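Long-range contacts in mandelate racemase/muconate lactonizing enzyme-like protein (Roseovarius sp. TM1035, PDB 3RCY), which is a magnesium-binding, mandelate racemase-like member of the enolase superfamily that probably abstracts a proton next to a substrate carboxylate, its own substrate being unassigned: residues G18-L26 with H311-W319; M51-F59 with T90-L98. All blocks are in the same frame, centred on the assembly; numbering follows the deposited sequence.

Interaction 1: G18-L26 with H311-W319; sequences GWGGRYWIL and HLYAGPVEW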
loop_
_atom_site.group_PDB
_atom_site.type_symbol
_atom_site.label_atom_id
_atom_site.label_comp_id
_atom_site.label_asym_id
_atom_site.label_seq_id
_atom_site.Cartn_x
_atom_site.Cartn_y
_atom_site.Cartn_z
ATOM N N GLY A 18 33.762 30.200 19.391
ATOM C CA GLY A 18 33.921 28.942 18.655
ATOM C C GLY A 18 32.735 28.453 17.843
ATOM O O GLY A 18 32.431 27.249 17.846
ATOM N N TRP A 19 32.070 29.363 17.132
ATOM C CA TRP A 19 30.967 28.970 16.242
ATOM C C TRP A 19 31.487 28.137 15.078
ATOM O O TRP A 19 32.437 28.533 14.398
ATOM C CB TRP A 19 30.197 30.181 15.707
ATOM C CG TRP A 19 29.739 31.169 16.743
ATOM C CD1 TRP A 19 29.670 32.525 16.596
ATOM C CD2 TRP A 19 29.277 30.886 18.077
ATOM N NE1 TRP A 19 29.199 33.106 17.749
ATOM C CE2 TRP A 19 28.949 32.127 18.675
ATOM C CE3 TRP A 19 29.102 29.705 18.822
ATOM C CZ2 TRP A 19 28.466 32.226 19.991
ATOM C CZ3 TRP A 19 28.623 29.801 20.134
ATOM C CH2 TRP A 19 28.307 31.057 20.701
ATOM N N GLY A 20 30.857 26.987 14.860
ATOM C CA GLY A 20 31.340 26.018 13.893
ATOM C C GLY A 20 31.966 24.784 14.529
ATOM O O GLY A 20 32.420 23.893 13.812
ATOM N N GLY A 21 31.996 24.728 15.863
ATOM C CA GLY A 21 32.435 23.523 16.585
ATOM C C GLY A 21 33.841 23.593 17.168
ATOM O O GLY A 21 34.534 24.601 17.019
ATOM N N ARG A 22 34.265 22.512 17.823
ATOM C CA ARG A 22 35.543 22.493 18.554
ATOM C C ARG A 22 36.782 22.486 17.652
ATOM O O ARG A 22 37.814 23.052 18.014
ATOM C CB ARG A 22 35.604 21.308 19.527
ATOM C CG ARG A 22 34.787 21.498 20.798
ATOM C CD ARG A 22 35.087 20.387 21.807
ATOM N NE ARG A 22 34.359 20.569 23.064
ATOM C CZ ARG A 22 33.096 20.199 23.270
ATOM N NH1 ARG A 22 32.387 19.618 22.303
ATOM N NH2 ARG A 22 32.535 20.417 24.453
ATOM N N TYR A 23 36.684 21.836 16.494
ATOM C CA TYR A 23 37.805 21.760 15.553
ATOM C C TYR A 23 37.300 21.448 14.152
ATOM O O TYR A 23 36.215 20.869 13.985
ATOM C CB TYR A 23 38.845 20.700 15.988
ATOM C CG TYR A 23 38.226 19.334 16.185
ATOM C CD1 TYR A 23 37.969 18.503 15.090
ATOM C CD2 TYR A 23 37.859 18.884 17.463
ATOM C CE1 TYR A 23 37.367 17.274 15.252
ATOM C CE2 TYR A 23 37.262 17.638 17.636
ATOM C CZ TYR A 23 37.014 16.839 16.523
ATOM O OH TYR A 23 36.411 15.603 16.663
ATOM N N TRP A 24 38.097 21.828 13.157
ATOM C CA TRP A 24 37.818 21.516 11.758
ATOM C C TRP A 24 38.956 20.673 11.206
ATOM O O TRP A 24 40.121 20.911 11.520
ATOM C CB TRP A 24 37.669 22.796 10.929
ATOM C CG TRP A 24 36.601 23.729 11.428
ATOM C CD1 TRP A 24 35.441 23.388 12.070
ATOM C CD2 TRP A 24 36.589 25.154 11.311
ATOM N NE1 TRP A 24 34.714 24.516 12.367
ATOM C CE2 TRP A 24 35.394 25.614 11.912
ATOM C CE3 TRP A 24 37.469 26.088 10.754
ATOM C CZ2 TRP A 24 35.058 26.970 11.975
ATOM C CZ3 TRP A 24 37.131 27.440 10.810
ATOM C CH2 TRP A 24 35.940 27.866 11.423
ATOM N N ILE A 25 38.610 19.681 10.394
ATOM C CA ILE A 25 39.605 18.773 9.830
ATOM C C ILE A 25 39.826 19.145 8.373
ATOM O O ILE A 25 39.002 18.836 7.510
ATOM C CB ILE A 25 39.191 17.281 9.959
ATOM C CG1 ILE A 25 38.967 16.911 11.435
ATOM C CG2 ILE A 25 40.266 16.376 9.340
ATOM C CD1 ILE A 25 38.199 15.594 11.642
ATOM N N LEU A 26 40.939 19.821 8.116
ATOM C CA LEU A 26 41.288 20.244 6.765
ATOM C C LEU A 26 42.241 19.241 6.133
ATOM O O LEU A 26 43.124 18.700 6.809
ATOM C CB LEU A 26 41.933 21.638 6.788
ATOM C CG LEU A 26 41.203 22.739 7.577
ATOM C CD1 LEU A 26 42.012 24.025 7.532
ATOM C CD2 LEU A 26 39.780 22.969 7.051
ATOM N N HIS A 311 24.321 21.744 4.510
ATOM C CA HIS A 311 24.616 21.953 5.922
ATOM C C HIS A 311 25.960 22.636 6.119
ATOM O O HIS A 311 26.917 22.348 5.397
ATOM C CB HIS A 311 24.654 20.597 6.646
ATOM C CG HIS A 311 24.962 20.696 8.110
ATOM N ND1 HIS A 311 26.225 20.493 8.624
ATOM C CD2 HIS A 311 24.168 20.990 9.168
ATOM C CE1 HIS A 311 26.194 20.634 9.939
ATOM N NE2 HIS A 311 24.956 20.936 10.293
ATOM N N LEU A 312 26.030 23.531 7.102
ATOM C CA LEU A 312 27.317 24.033 7.575
ATOM C C LEU A 312 27.338 24.219 9.083
ATOM O O LEU A 312 26.721 25.141 9.616
ATOM C CB LEU A 312 27.727 25.349 6.878
ATOM C CG LEU A 312 29.148 25.793 7.286
ATOM C CD1 LEU A 312 30.234 24.983 6.559
ATOM C CD2 LEU A 312 29.377 27.279 7.089
ATOM N N TYR A 313 28.035 23.327 9.774
ATOM C CA TYR A 313 28.506 23.649 11.114
ATOM C C TYR A 313 29.954 23.217 11.192
ATOM O O TYR A 313 30.306 22.271 11.893
ATOM C CB TYR A 313 27.648 23.043 12.240
ATOM C CG TYR A 313 27.825 23.837 13.513
ATOM C CD1 TYR A 313 27.320 25.137 13.610
ATOM C CD2 TYR A 313 28.553 23.327 14.593
ATOM C CE1 TYR A 313 27.505 25.900 14.758
ATOM C CE2 TYR A 313 28.742 24.083 15.757
ATOM C CZ TYR A 313 28.216 25.369 15.827
ATOM O OH TYR A 313 28.398 26.141 16.954
ATOM N N ALA A 314 30.781 23.928 10.435
ATOM C CA ALA A 314 32.166 23.560 10.208
ATOM C C ALA A 314 32.872 24.761 9.585
ATOM O O ALA A 314 32.364 25.883 9.646
ATOM C CB ALA A 314 32.238 22.341 9.294
ATOM N N GLY A 315 34.033 24.529 8.979
ATOM C CA GLY A 315 34.859 25.624 8.475
ATOM C C GLY A 315 34.486 26.125 7.091
ATOM O O GLY A 315 33.559 25.602 6.456
ATOM N N PRO A 316 35.210 27.154 6.618
ATOM C CA PRO A 316 34.920 27.841 5.362
ATOM C C PRO A 316 35.309 27.042 4.115
ATOM O O PRO A 316 34.912 27.407 3.007
ATOM C CB PRO A 316 35.777 29.105 5.462
ATOM C CG PRO A 316 36.933 28.696 6.335
ATOM C CD PRO A 316 36.326 27.786 7.349
ATOM N N VAL A 317 36.100 25.988 4.291
ATOM C CA VAL A 317 36.487 25.128 3.171
ATOM C C VAL A 317 35.303 24.254 2.767
ATOM O O VAL A 317 34.951 24.189 1.589
ATOM C CB VAL A 317 37.746 24.256 3.487
ATOM C CG1 VAL A 317 37.997 23.244 2.372
ATOM C CG2 VAL A 317 38.980 25.142 3.673
ATOM N N GLU A 318 34.673 23.596 3.740
ATOM C CA GLU A 318 33.447 22.865 3.435
ATOM C C GLU A 318 32.383 23.818 2.888
ATOM O O GLU A 318 31.637 23.466 1.982
ATOM C CB GLU A 318 32.905 22.111 4.650
ATOM C CG GLU A 318 31.846 21.094 4.240
ATOM C CD GLU A 318 30.968 20.633 5.383
ATOM O OE1 GLU A 318 30.493 21.485 6.174
ATOM O OE2 GLU A 318 30.726 19.414 5.471
ATOM N N TRP A 319 32.337 25.035 3.425
ATOM C CA TRP A 319 31.383 26.033 2.952
ATOM C C TRP A 319 31.620 26.410 1.489
ATOM O O TRP A 319 30.668 26.616 0.749
ATOM C CB TRP A 319 31.424 27.276 3.835
ATOM C CG TRP A 319 30.368 28.279 3.512
ATOM C CD1 TRP A 319 29.007 28.093 3.544
ATOM C CD2 TRP A 319 30.576 29.634 3.115
ATOM N NE1 TRP A 319 28.363 29.254 3.189
ATOM C CE2 TRP A 319 29.299 30.217 2.924
ATOM C CE3 TRP A 319 31.719 30.417 2.899
ATOM C CZ2 TRP A 319 29.136 31.548 2.532
ATOM C CZ3 TRP A 319 31.553 31.744 2.501
ATOM C CH2 TRP A 319 30.273 32.293 2.327
#
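Tyr313 and Ala314, in the loop that leads from strand 307-308 of the barrel domain into helix 316-327, meet the type II beta turn Gly18-Gly21 of the N-terminal capping domain, and Gly315 continues the seam along strand 24-31. This is an interface between the two domains of the enolase superfamily fold. The Tyr313 ring lies over Gly20, whose CA stands above its face in a CH-pi contact, 3.7 Å from the centroid and 10° off the normal. With CG of Tyr313 anti to the backbone N (chi1 -157°), the ring is carried across the turn, where its CE2 comes 3.3 Å from Gly21 N. The side chain of Tyr313 is about 7 Å from the bound magnesium ion.

The second half of the contact rests on Trp24. Gly315 CA sits over the centre of its six-membered ring, 3.3 Å from the centroid, while Ala314 C lies over the same face nearer the rim. Pro316 CD packs at 3.6 Å on Trp24 CZ3. A hydrogen bond within segment 18-26 holds the indole: NE1 of Trp24 donates to Gly20 O at 2.8 Å. Gly20 O lies in the ring plane, while NE1 stands well above the Gly20 carbonyl plane. Farther along, Leu26 CD2 touches Val317 CG2 at 4.1 Å.

Gly315, the N-cap residue of helix 316-327, gives its N-H to Glu40 of strand 36-41, and Glu40 also accepts from Glu318 N. His343 of helix 341-346 meets the Trp24 ring and hydrogen-bonds to Ala314 O, and strand 24-31 runs between strands 4-12 and 36-41.

Interaction 2: M51-F59 with T90-L98; sequences MRAVIEDVF and TAIGAFSGL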
loop_
_atom_site.group_PDB
_atom_site.type_symbol
_atom_site.label_atom_id
_atom_site.label_comp_id
_atom_site.label_asym_id
_atom_site.label_seq_id
_atom_site.Cartn_x
_atom_site.Cartn_y
_atom_site.Cartn_z
ATOM N N MET A 51 40.806 10.066 13.493
ATOM C CA MET A 51 40.430 10.506 12.149
ATOM C C MET A 51 41.634 10.688 11.222
ATOM O O MET A 51 41.552 10.364 10.042
ATOM C CB MET A 51 39.556 11.764 12.192
ATOM C CG MET A 51 38.075 11.465 12.489
ATOM S SD MET A 51 37.331 10.065 11.570
ATOM C CE MET A 51 37.501 10.554 9.844
ATOM N N ARG A 52 42.756 11.167 11.763
ATOM C CA ARG A 52 43.999 11.249 10.986
ATOM C C ARG A 52 44.386 9.896 10.391
ATOM O O ARG A 52 44.688 9.797 9.199
ATOM C CB ARG A 52 45.160 11.753 11.840
ATOM C CG ARG A 52 45.272 13.243 11.963
ATOM C CD ARG A 52 46.556 13.621 12.736
ATOM N NE ARG A 52 46.343 14.841 13.507
ATOM C CZ ARG A 52 46.573 16.070 13.052
ATOM N NH1 ARG A 52 47.047 16.259 11.821
ATOM N NH2 ARG A 52 46.341 17.113 13.841
ATOM N N ALA A 53 44.379 8.861 11.227
ATOM C CA ALA A 53 44.746 7.520 10.783
ATOM C C ALA A 53 43.767 7.014 9.716
ATOM O O ALA A 53 44.185 6.401 8.741
ATOM C CB ALA A 53 44.821 6.554 11.963
ATOM N N VAL A 54 42.476 7.297 9.897
ATOM C CA VAL A 54 41.447 6.873 8.933
ATOM C C VAL A 54 41.662 7.560 7.581
ATOM O O VAL A 54 41.666 6.898 6.531
ATOM C CB VAL A 54 40.010 7.150 9.467
ATOM C CG1 VAL A 54 38.946 6.967 8.358
ATOM C CG2 VAL A 54 39.704 6.247 10.665
ATOM N N ILE A 55 41.845 8.884 7.619
ATOM C CA ILE A 55 42.052 9.689 6.406
ATOM C C ILE A 55 43.300 9.227 5.644
ATOM O O ILE A 55 43.241 8.989 4.437
ATOM C CB ILE A 55 42.121 11.200 6.743
ATOM C CG1 ILE A 55 40.748 11.692 7.221
ATOM C CG2 ILE A 55 42.580 12.017 5.541
ATOM C CD1 ILE A 55 40.793 13.016 7.984
ATOM N N GLU A 56 44.411 9.072 6.362
ATOM C CA GLU A 56 45.659 8.587 5.770
ATOM C C GLU A 56 45.478 7.221 5.094
ATOM O O GLU A 56 45.981 7.003 3.992
ATOM C CB GLU A 56 46.791 8.544 6.822
ATOM C CG GLU A 56 47.343 9.924 7.192
ATOM C CD GLU A 56 48.300 9.902 8.387
ATOM O OE1 GLU A 56 48.527 8.810 8.960
ATOM O OE2 GLU A 56 48.827 10.979 8.756
ATOM N N ASP A 57 44.741 6.322 5.749
ATOM C CA ASP A 57 44.445 5.000 5.189
ATOM C C ASP A 57 43.653 5.108 3.885
ATOM O O ASP A 57 44.071 4.577 2.855
ATOM C CB ASP A 57 43.676 4.141 6.198
ATOM C CG ASP A 57 43.461 2.717 5.713
ATOM O OD1 ASP A 57 42.701 2.518 4.742
ATOM O OD2 ASP A 57 44.042 1.786 6.309
ATOM N N VAL A 58 42.510 5.790 3.948
ATOM C CA VAL A 58 41.647 5.993 2.780
ATOM C C VAL A 58 42.429 6.575 1.594
ATOM O O VAL A 58 42.346 6.068 0.464
ATOM C CB VAL A 58 40.441 6.912 3.142
ATOM C CG1 VAL A 58 39.681 7.343 1.879
ATOM C CG2 VAL A 58 39.493 6.184 4.123
ATOM N N PHE A 59 43.175 7.650 1.848
ATOM C CA PHE A 59 43.978 8.260 0.797
ATOM C C PHE A 59 45.025 7.303 0.225
ATOM O O PHE A 59 45.093 7.125 -0.987
ATOM C CB PHE A 59 44.647 9.557 1.265
ATOM C CG PHE A 59 45.542 10.176 0.222
ATOM C CD1 PHE A 59 44.998 10.840 -0.876
ATOM C CD2 PHE A 59 46.931 10.080 0.328
ATOM C CE1 PHE A 59 45.819 11.411 -1.853
ATOM C CE2 PHE A 59 47.764 10.649 -0.646
ATOM C CZ PHE A 59 47.195 11.319 -1.739
ATOM N N THR A 90 32.286 6.919 9.056
ATOM C CA THR A 90 33.636 7.406 9.323
ATOM C C THR A 90 34.523 7.414 8.067
ATOM O O THR A 90 35.181 8.423 7.777
ATOM C CB THR A 90 34.284 6.600 10.482
ATOM O OG1 THR A 90 33.732 7.042 11.723
ATOM C CG2 THR A 90 35.801 6.781 10.526
ATOM N N ALA A 91 34.538 6.305 7.329
ATOM C CA ALA A 91 35.370 6.199 6.120
ATOM C C ALA A 91 34.929 7.157 5.007
ATOM O O ALA A 91 35.764 7.705 4.283
ATOM C CB ALA A 91 35.391 4.762 5.600
ATOM N N ILE A 92 33.619 7.350 4.867
ATOM C CA ILE A 92 33.089 8.254 3.838
ATOM C C ILE A 92 33.308 9.717 4.256
ATOM O O ILE A 92 33.536 10.585 3.405
ATOM C CB ILE A 92 31.606 7.938 3.494
ATOM C CG1 ILE A 92 31.471 6.524 2.893
ATOM C CG2 ILE A 92 31.019 8.969 2.549
ATOM C CD1 ILE A 92 32.201 6.306 1.548
ATOM N N GLY A 93 33.283 9.982 5.566
ATOM C CA GLY A 93 33.702 11.293 6.083
ATOM C C GLY A 93 35.123 11.622 5.650
ATOM O O GLY A 93 35.415 12.741 5.198
ATOM N N ALA A 94 36.010 10.636 5.786
ATOM C CA ALA A 94 37.387 10.762 5.315
ATOM C C ALA A 94 37.431 11.030 3.811
ATOM O O ALA A 94 38.016 12.029 3.369
ATOM C CB ALA A 94 38.206 9.516 5.682
ATOM N N PHE A 95 36.806 10.150 3.027
ATOM C CA PHE A 95 36.759 10.335 1.577
ATOM C C PHE A 95 36.232 11.709 1.146
ATOM O O PHE A 95 36.794 12.323 0.234
ATOM C CB PHE A 95 35.938 9.247 0.872
ATOM C CG PHE A 95 35.763 9.499 -0.607
ATOM C CD1 PHE A 95 36.841 9.356 -1.485
ATOM C CD2 PHE A 95 34.537 9.927 -1.121
ATOM C CE1 PHE A 95 36.693 9.617 -2.855
ATOM C CE2 PHE A 95 34.386 10.185 -2.490
ATOM C CZ PHE A 95 35.472 10.029 -3.356
ATOM N N SER A 96 35.142 12.163 1.765
ATOM C CA SER A 96 34.456 13.392 1.322
ATOM C C SER A 96 35.377 14.614 1.286
ATOM O O SER A 96 35.382 15.376 0.309
ATOM C CB SER A 96 33.246 13.692 2.210
ATOM O OG SER A 96 32.328 12.613 2.236
ATOM N N GLY A 97 36.145 14.801 2.358
ATOM C CA GLY A 97 37.114 15.883 2.433
ATOM C C GLY A 97 38.165 15.783 1.345
ATOM O O GLY A 97 38.526 16.785 0.736
ATOM N N LEU A 98 38.637 14.564 1.098
ATOM C CA LEU A 98 39.637 14.307 0.060
ATOM C C LEU A 98 39.056 14.567 -1.341
ATOM O O LEU A 98 39.746 15.091 -2.222
ATOM C CB LEU A 98 40.158 12.872 0.180
ATOM C CG LEU A 98 40.828 12.512 1.522
ATOM C CD1 LEU A 98 40.944 10.998 1.714
ATOM C CD2 LEU A 98 42.195 13.178 1.651
#
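Ala94 CB and Val58 form the heart of the crossing between helix 51-59 and helix 90-98, whose axes approach to 8.8 Å at a crossing angle of -66°. Both helices belong to the N-terminal capping domain of the enolase superfamily fold, where they pack on its three-stranded sheet. The packing is knobs-into-holes in both directions. Ala94 enters the hole made by Met51, Val54, Ile55 and Val58, its CB 3.7 Å from Ile55 CG1; a methyl as small as this lets the backbones come close, with the CA atoms of Ile55 and Ala94 4.9 Å apart. Val58 in turn sits among Ala91, Ala94, Phe95 and Leu98, dividing its branches: CG2 faces Ala94 CB, while CG1, anti to the backbone N (chi1 169°), reaches Leu98 CD1 at 3.9 Å.

Apolar contacts extend the seam to both ends. Leu98 forks over one end, CD1 against Phe59 CB at 4.0 Å and CD2 against Ile55 CG2. At the other end, Thr90 CG2 is touched by Val54 CG1 and by Met51 SD, each at 3.8 Å. Bends at chi2 and chi3 fold the Met51 chain back, bringing its CE to 3.8 Å from Thr90 O.

No hydrogen bond joins the two segments. The hydroxyl of Thr90 instead hydrogen-bonds to Asp88 of the second subunit, and Asp57 hydrogen-bonds to Gly47 N of that subunit, whose Val46 also packs on Val54 and Val58.

Within the chain, Ile55, Phe59 and Leu98 rest on strand 24-31, with Ile55 and Phe59 reaching strand 4-12 as well, while helix 71-80 packs against Val58 and Phe95.

In the fold
Interaction 2 is nested along the chain inside the long loop closed by interaction 1, and their centres lie about 16 Å apart. Strand 24-31 of the three-stranded antiparallel sheet joins them: Ile25 CG2 packs on Ile55 CD1 at 3.7 Å, whereas Trp24 and Leu26, its neighbours in sequence, serve interaction 1. Helices 48-63 and 89-110 pack on this sheet within the N-terminal domain, and the 18-26 with 311-319 contact fixes the same sheet to the barrel domain. Interaction 2 also borders the second subunit, so one small domain links the contact with the second subunit to the part of the barrel domain near the magnesium ion.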